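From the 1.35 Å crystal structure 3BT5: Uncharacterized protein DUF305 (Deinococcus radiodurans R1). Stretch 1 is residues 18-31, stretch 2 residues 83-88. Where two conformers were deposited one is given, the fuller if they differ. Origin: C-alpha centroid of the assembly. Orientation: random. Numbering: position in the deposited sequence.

Stretch 1, residues 18-31: QHMLQHHAQALDLA
Stretch 2 83-88: MMGMAS

The carboxamide of Gln 26 reads the backbone of Ala 87 at both its polar atoms: Ala 87 N donates to Gln 26 OE1 at 2.8 Å, and Gln 26 NE2 donates to Ala 87 O at 2.9 Å, with N-H...acceptor angles of 153° and 151°. A side chain thus completes the pairing that a neighbouring strand would offer an extended residue, and Ala 87, at phi/psi -74/146, belongs to no regular strand. Gln 26 reaches it nearly fully stretched, with chi1 and chi2 both t (-173° and -177°) and chi3 at 66°, its CA-to-CB bond pointing toward the loop. The same OE1 lies 3.3 Å from Met 86 CA.

Residues 18-31 are helical throughout and lie within a longer helix. Its backbone bonds are mostly of the i to i-4 kind, such as His 23 N to His 19 O at 2.9 Å, but Ala 27 N bonds to His 24 O at 2.9 Å, a local tightening of the turn. Residues 83-88 leave the end of another helix. Gly 85, the first residue outside helical phi/psi, has a positive phi (83/3) and forms a Schellman motif; a CB there would be jammed against the carbonyl O of Met 84. Met 86 and Ala 87 then run extended, and Ser 88 (chi1 p) N-caps the helix that follows.

The closest CA approach is 6.9 Å, between His 23 and Met 86. His 23 takes chi1 t (-159°) and chi2 -83°, which brings its ring end nearer the loop although its CA-to-CB bond points sideways. Its NE2 donates to Met 84 O at 2.8 Å in an almost linear bond (171°), with the acceptor at the ring edge and near its plane. Met 86 approaches the same ring obliquely: His 23 CD2 is 3.5 Å from Met 86 CG, and Met 86 SD stands 4.5 Å from the ring centroid. With chi1 m, chi2 t and chi3 p, the Met 86 chain places CE 3.8 Å from Gln 22 O.

One turn earlier, His 19 (chi1 m, chi2 171°) receives the extended Met 84 side chain, m, t, t, over one ring face. Met 84 CE sits 3.8 Å from the His 19 ring centroid and 20° off its normal, a CH-pi contact. One turn beyond Gln 26, Leu 30 (m, t) closes the interface with an apolar contact, CD2 to Ala 87 CB at 4.0 Å. Successive helical turns therefore meet the loop, burying 416 Å² over both sides.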

# COMPACT_ATOMS: atom_id res chain seq x y z
N GLN A 18 12.26 -2.87 3.01
CA GLN A 18 11.93 -2.11 4.22
C GLN A 18 10.89 -1.03 3.91
O GLN A 18 9.92 -0.83 4.66
CB GLN A 18 13.18 -1.46 4.79
CG GLN A 18 14.13 -2.46 5.44
CD GLN A 18 15.47 -1.81 5.81
OE1 GLN A 18 15.92 -0.86 5.15
NE2 GLN A 18 16.12 -2.34 6.85
N HIS A 19 11.12 -0.29 2.83
CA HIS A 19 10.19 0.78 2.48
C HIS A 19 8.84 0.26 2.07
O HIS A 19 7.79 0.83 2.45
CB HIS A 19 10.74 1.61 1.36
CG HIS A 19 11.80 2.58 1.79
ND1 HIS A 19 12.54 3.30 0.88
CD2 HIS A 19 12.22 2.96 3.02
CE1 HIS A 19 13.39 4.08 1.54
NE2 HIS A 19 13.22 3.89 2.83
N MET A 20 8.81 -0.83 1.30
CA MET A 20 7.52 -1.35 0.84
C MET A 20 6.71 -1.91 2.00
O MET A 20 5.48 -1.85 2.00
CB MET A 20 7.70 -2.40 -0.24
CG MET A 20 6.44 -2.76 -0.94
SD MET A 20 5.62 -1.38 -1.80
CE MET A 20 6.86 -1.02 -3.05
N LEU A 21 7.39 -2.45 3.02
CA LEU A 21 6.66 -3.00 4.16
C LEU A 21 5.91 -1.86 4.86
O LEU A 21 4.74 -2.00 5.22
CB LEU A 21 7.63 -3.73 5.09
CG LEU A 21 7.02 -4.34 6.36
CD1 LEU A 21 5.92 -5.31 6.04
CD2 LEU A 21 8.15 -5.03 7.14
N GLN A 22 6.58 -0.72 5.04
CA GLN A 22 5.91 0.41 5.67
C GLN A 22 4.83 1.00 4.76
O GLN A 22 3.76 1.46 5.21
CB GLN A 22 6.95 1.50 5.97
CG GLN A 22 7.88 1.17 7.11
CD GLN A 22 8.78 2.35 7.43
OE1 GLN A 22 8.31 3.49 7.56
NE2 GLN A 22 10.06 2.11 7.51
N HIS A 23 5.10 1.02 3.47
CA HIS A 23 4.13 1.54 2.49
C HIS A 23 2.85 0.69 2.53
O HIS A 23 1.72 1.21 2.65
CB HIS A 23 4.78 1.47 1.12
CG HIS A 23 4.17 2.38 0.09
ND1 HIS A 23 3.04 2.07 -0.64
CD2 HIS A 23 4.57 3.60 -0.33
CE1 HIS A 23 2.76 3.07 -1.45
NE2 HIS A 23 3.68 4.01 -1.28
N HIS A 24 3.00 -0.64 2.49
CA HIS A 24 1.84 -1.51 2.58
C HIS A 24 1.11 -1.32 3.90
O HIS A 24 -0.14 -1.39 3.93
CB HIS A 24 2.29 -2.97 2.48
CG HIS A 24 2.35 -3.51 1.08
ND1 HIS A 24 2.86 -2.81 0.01
CD2 HIS A 24 1.97 -4.72 0.60
CE1 HIS A 24 2.77 -3.56 -1.08
NE2 HIS A 24 2.25 -4.73 -0.74
N ALA A 25 1.84 -1.15 4.99
CA ALA A 25 1.17 -1.02 6.28
C ALA A 25 0.17 0.12 6.27
O ALA A 25 -0.88 0.04 6.94
CB ALA A 25 2.17 -0.82 7.39
N GLN A 26 0.46 1.19 5.53
CA GLN A 26 -0.46 2.32 5.54
C GLN A 26 -1.81 1.97 4.90
O GLN A 26 -2.84 2.55 5.24
CB GLN A 26 0.11 3.56 4.86
CG GLN A 26 -0.83 4.75 5.06
CD GLN A 26 -0.36 5.98 4.36
OE1 GLN A 26 -0.32 6.03 3.13
NE2 GLN A 26 -0.07 7.00 5.12
N ALA A 27 -1.81 1.03 3.95
CA ALA A 27 -3.07 0.63 3.33
C ALA A 27 -4.05 0.16 4.41
O ALA A 27 -5.26 0.34 4.30
CB ALA A 27 -2.83 -0.47 2.25
N LEU A 28 -3.53 -0.48 5.45
CA LEU A 28 -4.35 -0.93 6.56
C LEU A 28 -4.96 0.25 7.35
O LEU A 28 -6.13 0.19 7.75
CB LEU A 28 -3.54 -1.85 7.47
CG LEU A 28 -3.32 -3.33 7.11
CD1 LEU A 28 -3.38 -3.69 5.64
CD2 LEU A 28 -2.08 -3.94 7.79
N ASP A 29 -4.18 1.32 7.52
CA ASP A 29 -4.63 2.54 8.22
C ASP A 29 -5.72 3.24 7.40
O ASP A 29 -6.60 3.89 7.95
CB ASP A 29 -3.48 3.56 8.37
CG ASP A 29 -2.40 3.11 9.33
OD1 ASP A 29 -2.69 2.29 10.21
OD2 ASP A 29 -1.25 3.60 9.20
N LEU A 30 -5.63 3.15 6.08
CA LEU A 30 -6.63 3.76 5.22
C LEU A 30 -7.92 2.93 5.22
O LEU A 30 -9.02 3.47 5.16
CB LEU A 30 -6.09 3.92 3.80
CG LEU A 30 -4.90 4.87 3.61
CD1 LEU A 30 -4.37 4.74 2.18
CD2 LEU A 30 -5.33 6.30 3.89
N ALA A 31 -7.79 1.61 5.24
CA ALA A 31 -8.98 0.75 5.18
C ALA A 31 -9.80 0.76 6.47
O ALA A 31 -11.04 0.62 6.45
CB ALA A 31 -8.57 -0.67 4.82
N MET A 83 6.07 11.71 -1.36
CA MET A 83 6.56 11.35 -2.70
C MET A 83 6.26 9.91 -3.07
O MET A 83 6.03 9.60 -4.24
CB MET A 83 8.05 11.58 -2.78
CG MET A 83 8.34 13.02 -2.74
SD MET A 83 10.04 13.33 -2.93
CE MET A 83 10.01 15.12 -2.86
N MET A 84 6.30 9.03 -2.08
CA MET A 84 5.94 7.66 -2.28
C MET A 84 4.44 7.46 -2.51
O MET A 84 4.02 6.33 -2.73
CB MET A 84 6.39 6.79 -1.11
CG MET A 84 7.91 6.73 -0.90
SD MET A 84 8.19 5.84 0.63
CE MET A 84 9.97 5.81 0.75
N GLY A 85 3.66 8.54 -2.50
CA GLY A 85 2.21 8.41 -2.68
C GLY A 85 1.46 8.06 -1.41
O GLY A 85 0.23 7.86 -1.47
N MET A 86 2.18 7.97 -0.27
CA MET A 86 1.50 7.73 1.01
C MET A 86 0.65 8.93 1.42
O MET A 86 0.94 10.06 1.05
CB MET A 86 2.50 7.38 2.09
CG MET A 86 3.24 6.10 1.75
SD MET A 86 4.56 5.65 2.88
CE MET A 86 3.59 5.18 4.28
N ALA A 87 -0.44 8.66 2.15
CA ALA A 87 -1.30 9.72 2.64
C ALA A 87 -0.63 10.45 3.80
O ALA A 87 0.08 9.83 4.60
CB ALA A 87 -2.62 9.11 3.11
N SER A 88 -0.88 11.76 3.91
CA SER A 88 -0.32 12.48 5.03
C SER A 88 -1.11 12.13 6.31
O SER A 88 -2.22 11.58 6.28
CB SER A 88 -0.38 13.98 4.77
OG SER A 88 -1.74 14.39 4.82